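Local coordinates for lactococcal prophage ps3 protein 05 (Staphylococcus epidermidis ATCC 12228, PDB 3G8W), which probably acts as a GNAT-family acetyltransferase, moving an acetyl group from acetyl-coenzyme A to an acceptor that is not known, at residues 5-9 and 101-105; 118-124 and 156-162. Residue numbers count along the deposited sequence, not the author numbering.

Contact 1: residues 5-9 and 101-105; sequences NNIRL and ELINH
Ile7 carries this contact, with His105 and Glu101 as its main partners; together the two segments bury 236 Å². Residues 6-9 form an edge strand of the sheet, extended at Ile7 (phi/psi -108/131°), and residues 101-105 are one turn of helix 96-112, in which His105 N bonds to Glu101 O at 3.1 Å. The short axes cross at -42°, 9.5 Å apart, and the closest CA pair is Ile7 and Leu102 at 7.0 Å. Ile7 points toward the helix with chi1 m. Its CG2 lies 3.8 Å from the centroid of the His105 ring, 12° off the normal, a CH-pi contact over the ring face, and is also 3.7 Å from Leu102 CD2. His105, chi1 t, lays its ring along the strand, so that Ile7 CB is 3.6 Å from His105 CD2. One turn earlier Glu101, also t, extends until its OE1 is 3.9 Å from both Ile7 CD1 and Asn6 OD1. Ile7 also touches Ala60 on strand 55-62, while Leu102 reaches Ala68 and Cys70 on strand 65-74. The helix thus packs across one face of the GNAT sheet out to its first strand. Cohesion here comes from one isoleucine against an imidazole and a leucine, in van der Waals and CH-pi contact, with the Glu101 carboxylate on the solvent-exposed side.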
loop_
_atom_site.group_PDB
_atom_site.type_symbol
_atom_site.label_atom_id
_atom_site.label_comp_id
_atom_site.label_asym_id
_atom_site.label_seq_id
_atom_site.Cartn_x
_atom_site.Cartn_y
_atom_site.Cartn_z
ATOM N N ASN B 5 27.020 14.151 15.477
ATOM C CA ASN B 5 25.728 14.866 15.305
ATOM C C ASN B 5 25.287 14.940 13.827
ATOM O O ASN B 5 25.695 15.846 13.094
ATOM C CB ASN B 5 25.804 16.265 15.941
ATOM C CG ASN B 5 24.449 16.756 16.481
ATOM O OD1 ASN B 5 23.403 16.653 15.810
ATOM N ND2 ASN B 5 24.472 17.312 17.701
ATOM N N ASN B 6 24.484 13.959 13.399
ATOM C CA ASN B 6 23.796 13.983 12.096
ATOM C C ASN B 6 22.878 12.767 11.858
ATOM O O ASN B 6 22.614 11.988 12.779
ATOM C CB ASN B 6 24.775 14.191 10.918
ATOM C CG ASN B 6 24.099 14.830 9.689
ATOM O OD1 ASN B 6 23.318 15.789 9.812
ATOM N ND2 ASN B 6 24.403 14.293 8.500
ATOM N N ILE B 7 22.411 12.624 10.615
ATOM C CA ILE B 7 21.420 11.617 10.211
ATOM C C ILE B 7 22.046 10.510 9.366
ATOM O O ILE B 7 22.765 10.777 8.401
ATOM C CB ILE B 7 20.260 12.255 9.393
ATOM C CG1 ILE B 7 19.612 13.394 10.174
ATOM C CG2 ILE B 7 19.225 11.219 8.987
ATOM C CD1 ILE B 7 20.035 14.766 9.680
ATOM N N ARG B 8 21.765 9.268 9.734
ATOM C CA ARG B 8 22.185 8.130 8.946
ATOM C C ARG B 8 21.033 7.151 8.782
ATOM O O ARG B 8 20.003 7.264 9.446
ATOM C CB ARG B 8 23.396 7.440 9.584
ATOM C CG ARG B 8 23.130 6.771 10.929
ATOM C CD ARG B 8 24.371 6.005 11.422
ATOM N NE ARG B 8 24.233 5.500 12.794
ATOM C CZ ARG B 8 23.493 4.447 13.151
ATOM N NH1 ARG B 8 22.789 3.765 12.240
ATOM N NH2 ARG B 8 23.443 4.087 14.433
ATOM N N LEU B 9 21.215 6.193 7.883
ATOM C CA LEU B 9 20.306 5.070 7.784
ATOM C C LEU B 9 20.423 4.225 9.047
ATOM O O LEU B 9 21.514 3.747 9.397
ATOM C CB LEU B 9 20.646 4.216 6.564
ATOM C CG LEU B 9 19.748 3.008 6.349
ATOM C CD1 LEU B 9 18.371 3.454 5.857
ATOM C CD2 LEU B 9 20.384 2.048 5.372
ATOM N N GLU B 101 14.822 18.784 9.801
ATOM C CA GLU B 101 16.093 18.419 9.203
ATOM C C GLU B 101 16.074 16.956 8.741
ATOM O O GLU B 101 16.608 16.613 7.681
ATOM C CB GLU B 101 17.218 18.679 10.189
ATOM C CG GLU B 101 18.540 18.994 9.558
ATOM C CD GLU B 101 19.608 19.256 10.613
ATOM O OE1 GLU B 101 20.641 18.526 10.619
ATOM O OE2 GLU B 101 19.406 20.186 11.451
ATOM N N LEU B 102 15.449 16.098 9.541
ATOM C CA LEU B 102 15.271 14.696 9.191
ATOM C C LEU B 102 14.437 14.497 7.895
ATOM O O LEU B 102 14.873 13.765 6.998
ATOM C CB LEU B 102 14.604 13.979 10.364
ATOM C CG LEU B 102 14.779 12.505 10.716
ATOM C CD1 LEU B 102 13.416 11.910 10.827
ATOM C CD2 LEU B 102 15.593 11.728 9.728
ATOM N N ILE B 103 13.256 15.146 7.800
ATOM C CA ILE B 103 12.367 14.986 6.632
ATOM C C ILE B 103 13.125 15.393 5.380
ATOM O O ILE B 103 13.111 14.669 4.389
ATOM C CB ILE B 103 10.974 15.708 6.770
ATOM C CG1 ILE B 103 10.119 15.052 7.858
ATOM C CG2 ILE B 103 10.176 15.688 5.467
ATOM C CD1 ILE B 103 10.316 13.553 8.002
ATOM N N ASN B 104 13.840 16.507 5.455
ATOM C CA ASN B 104 14.695 16.938 4.363
ATOM C C ASN B 104 15.730 15.919 3.919
ATOM O O ASN B 104 15.906 15.728 2.723
ATOM C CB ASN B 104 15.356 18.258 4.682
ATOM C CG ASN B 104 14.541 19.457 4.197
ATOM O OD1 ASN B 104 15.099 20.537 4.013
ATOM N ND2 ASN B 104 13.235 19.283 3.979
ATOM N N HIS B 105 16.390 15.252 4.862
ATOM C CA HIS B 105 17.380 14.229 4.526
ATOM C C HIS B 105 16.648 13.167 3.724
ATOM O O HIS B 105 17.114 12.732 2.661
ATOM C CB HIS B 105 17.980 13.613 5.799
ATOM C CG HIS B 105 19.109 12.654 5.555
ATOM N ND1 HIS B 105 18.921 11.387 5.036
ATOM C CD2 HIS B 105 20.439 12.762 5.794
ATOM C CE1 HIS B 105 20.086 10.768 4.940
ATOM N NE2 HIS B 105 21.021 11.578 5.400
#

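Contact 2: residues 118-124 and 156-162; sequences LMIAIAS and DENWLIY
Ile120, Ile122 and Leu160 form the apolar centre: Ile122 CD1 meets Leu160 CD2 at 3.8 Å, and Ile120 CG2 meets Leu160 CB at 4.1 Å, with Phe133 of helix 127-136 against Ile120 and Ile122. On the other face Trp159 (chi1 m, chi2 88°) lies over Ala121, whose CB is 3.8 Å from the six-membered-ring centroid, a CH-pi contact; Met119 CE, from selenomethionine, is 3.6 Å from Trp159 CZ3. Both strands are extended and antiparallel, their short axes at 149° and 4.4 Å. Hydrogen-bonded pairs are Leu118-Tyr162 (N to O 2.7 Å both ways), Ile120-Leu160 (Ile120 N-Leu160 O 3.1 Å, Leu160 N-Ile120 O 2.9 Å) and Ile122-Asn158 (Ile122 N-Asn158 O 2.8 Å, Asn158 N-Ile122 O 2.7 Å); Met119-Ile161, Ala121-Trp159 and Ala123-Glu157 alternate with them, non-hydrogen-bonded. At the polar end Ser124 N bonds to Asp156 O at 2.8 Å, and Ser124 OG weakly to Asn158 OD1 at 3.3 Å; Asn158 OD1 also accepts from Lys130. In this GNAT sheet, backbone bonds fix the register, with aliphatic contacts on the Ile120/Leu160 face and CH-pi on the other.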
loop_
_atom_site.group_PDB
_atom_site.type_symbol
_atom_site.label_atom_id
_atom_site.label_comp_id
_atom_site.label_asym_id
_atom_site.label_seq_id
_atom_site.Cartn_x
_atom_site.Cartn_y
_atom_site.Cartn_z
ATOM N N LEU B 118 6.294 11.380 -2.901
ATOM C CA LEU B 118 6.152 10.915 -1.523
ATOM C C LEU B 118 4.734 11.135 -1.041
ATOM O O LEU B 118 4.134 12.185 -1.324
ATOM C CB LEU B 118 7.114 11.634 -0.587
ATOM C CG LEU B 118 8.601 11.404 -0.873
ATOM C CD1 LEU B 118 9.479 12.222 0.080
ATOM C CD2 LEU B 118 8.980 9.937 -0.817
HETATM N N MSE B 119 4.210 10.135 -0.328
HETATM C CA MSE B 119 2.933 10.232 0.333
HETATM C C MSE B 119 3.015 9.917 1.826
HETATM O O MSE B 119 3.825 9.104 2.281
HETATM C CB MSE B 119 1.921 9.299 -0.316
HETATM C CG MSE B 119 1.252 9.823 -1.559
HETATM SE SE MSE B 119 0.841 8.298 -2.696
HETATM C CE MSE B 119 -0.736 7.562 -1.880
ATOM N N ILE B 120 2.138 10.552 2.582
ATOM C CA ILE B 120 1.978 10.275 3.993
ATOM C C ILE B 120 0.498 10.350 4.320
ATOM O O ILE B 120 -0.219 11.203 3.803
ATOM C CB ILE B 120 2.836 11.231 4.885
ATOM C CG1 ILE B 120 2.800 10.798 6.345
ATOM C CG2 ILE B 120 2.507 12.734 4.670
ATOM C CD1 ILE B 120 4.129 11.104 7.064
ATOM N N ALA B 121 0.044 9.408 5.139
ATOM C CA ALA B 121 -1.312 9.401 5.654
ATOM C C ALA B 121 -1.242 9.918 7.072
ATOM O O ALA B 121 -0.496 9.382 7.904
ATOM C CB ALA B 121 -1.886 8.000 5.623
ATOM N N ILE B 122 -1.994 10.984 7.346
ATOM C CA ILE B 122 -2.026 11.597 8.687
ATOM C C ILE B 122 -3.433 11.541 9.235
ATOM O O ILE B 122 -4.386 11.822 8.502
ATOM C CB ILE B 122 -1.550 13.054 8.662
ATOM C CG1 ILE B 122 -0.120 13.115 8.116
ATOM C CG2 ILE B 122 -1.576 13.608 10.054
ATOM C CD1 ILE B 122 0.352 14.467 7.601
ATOM N N ALA B 123 -3.550 11.165 10.511
ATOM C CA ALA B 123 -4.842 11.081 11.206
ATOM C C ALA B 123 -5.548 12.422 11.205
ATOM O O ALA B 123 -4.999 13.418 11.655
ATOM C CB ALA B 123 -4.646 10.600 12.626
ATOM N N SER B 124 -6.775 12.449 10.712
ATOM C CA SER B 124 -7.496 13.705 10.519
ATOM C C SER B 124 -7.428 14.727 11.659
ATOM O O SER B 124 -7.606 15.917 11.428
ATOM C CB SER B 124 -8.938 13.435 10.110
ATOM O OG SER B 124 -8.959 13.087 8.724
ATOM N N ASP B 156 -10.260 8.753 10.687
ATOM C CA ASP B 156 -10.095 9.254 9.323
ATOM C C ASP B 156 -8.647 9.660 9.036
ATOM O O ASP B 156 -7.897 9.998 9.949
ATOM C CB ASP B 156 -11.030 10.445 9.071
ATOM C CG ASP B 156 -12.471 10.101 9.288
ATOM O OD1 ASP B 156 -12.850 8.909 9.204
ATOM O OD2 ASP B 156 -13.245 11.037 9.534
ATOM N N GLU B 157 -8.249 9.637 7.773
ATOM C CA GLU B 157 -6.901 10.084 7.468
ATOM C C GLU B 157 -6.880 11.006 6.274
ATOM O O GLU B 157 -7.687 10.860 5.338
ATOM C CB GLU B 157 -5.920 8.901 7.269
ATOM C CG GLU B 157 -5.417 8.265 8.589
ATOM C CD GLU B 157 -4.524 7.019 8.392
ATOM O OE1 GLU B 157 -4.028 6.451 9.405
ATOM O OE2 GLU B 157 -4.326 6.599 7.231
ATOM N N ASN B 158 -5.963 11.964 6.326
ATOM C CA ASN B 158 -5.722 12.838 5.196
ATOM C C ASN B 158 -4.453 12.366 4.556
ATOM O O ASN B 158 -3.431 12.182 5.213
ATOM C CB ASN B 158 -5.636 14.313 5.593
ATOM C CG ASN B 158 -7.004 14.980 5.700
ATOM O OD1 ASN B 158 -7.451 15.309 6.786
ATOM N ND2 ASN B 158 -7.670 15.173 4.574
ATOM N N TRP B 159 -4.549 12.113 3.265
ATOM C CA TRP B 159 -3.425 11.699 2.510
ATOM C C TRP B 159 -2.853 12.928 1.875
ATOM O O TRP B 159 -3.552 13.658 1.150
ATOM C CB TRP B 159 -3.839 10.709 1.441
ATOM C CG TRP B 159 -4.013 9.309 1.935
ATOM C CD1 TRP B 159 -5.145 8.773 2.444
ATOM C CD2 TRP B 159 -3.044 8.255 1.916
ATOM N NE1 TRP B 159 -4.946 7.450 2.751
ATOM C CE2 TRP B 159 -3.670 7.104 2.429
ATOM C CE3 TRP B 159 -1.710 8.169 1.501
ATOM C CZ2 TRP B 159 -3.017 5.876 2.557
ATOM C CZ3 TRP B 159 -1.042 6.921 1.613
ATOM C CH2 TRP B 159 -1.703 5.796 2.155
ATOM N N LEU B 160 -1.569 13.142 2.169
ATOM C CA LEU B 160 -0.781 14.189 1.526
ATOM C C LEU B 160 0.273 13.662 0.549
ATOM O O LEU B 160 0.793 12.542 0.688
ATOM C CB LEU B 160 -0.089 15.034 2.577
ATOM C CG LEU B 160 -0.911 15.921 3.484
ATOM C CD1 LEU B 160 -1.947 15.111 4.176
ATOM C CD2 LEU B 160 0.076 16.518 4.469
ATOM N N ILE B 161 0.616 14.510 -0.408
ATOM C CA ILE B 161 1.576 14.151 -1.440
ATOM C C ILE B 161 2.621 15.279 -1.621
ATOM O O ILE B 161 2.312 16.477 -1.541
ATOM C CB ILE B 161 0.844 13.782 -2.762
ATOM C CG1 ILE B 161 1.812 13.440 -3.887
ATOM C CG2 ILE B 161 -0.082 14.921 -3.211
ATOM C CD1 ILE B 161 1.138 12.752 -5.104
ATOM N N TYR B 162 3.871 14.856 -1.808
ATOM C CA TYR B 162 4.952 15.744 -2.167
ATOM C C TYR B 162 5.588 15.166 -3.416
ATOM O O TYR B 162 5.794 13.964 -3.519
ATOM C CB TYR B 162 5.942 15.838 -1.010
ATOM C CG TYR B 162 7.181 16.659 -1.278
ATOM C CD1 TYR B 162 7.245 17.999 -0.916
ATOM C CD2 TYR B 162 8.299 16.085 -1.876
ATOM C CE1 TYR B 162 8.389 18.746 -1.151
ATOM C CE2 TYR B 162 9.436 16.819 -2.126
ATOM C CZ TYR B 162 9.483 18.147 -1.756
ATOM O OH TYR B 162 10.640 18.864 -1.998
#

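Contact 1 precedes contact 2 along the chain, and helix 96-112 leads into strand 117-123, so the second segment of one is followed closely by the first segment of the other. Their centres are 21 Å apart, on opposite sides of the chain's centre, and their nearest atoms stay about 6 Å apart. Helix 96-112 takes part in both regions: residues 101-105 pack on strand 6-9, and further along Ile107 touches Leu118 and Tyr162. Strand 6-9 is an outermost strand of the mixed sheet within this chain, whereas 118-124 and 156-162 pair within it. A bound NHE, probably from the crystallisation liquor, lies about 3 Å from the Met119 side chain of contact 2 and may mark a pocket there.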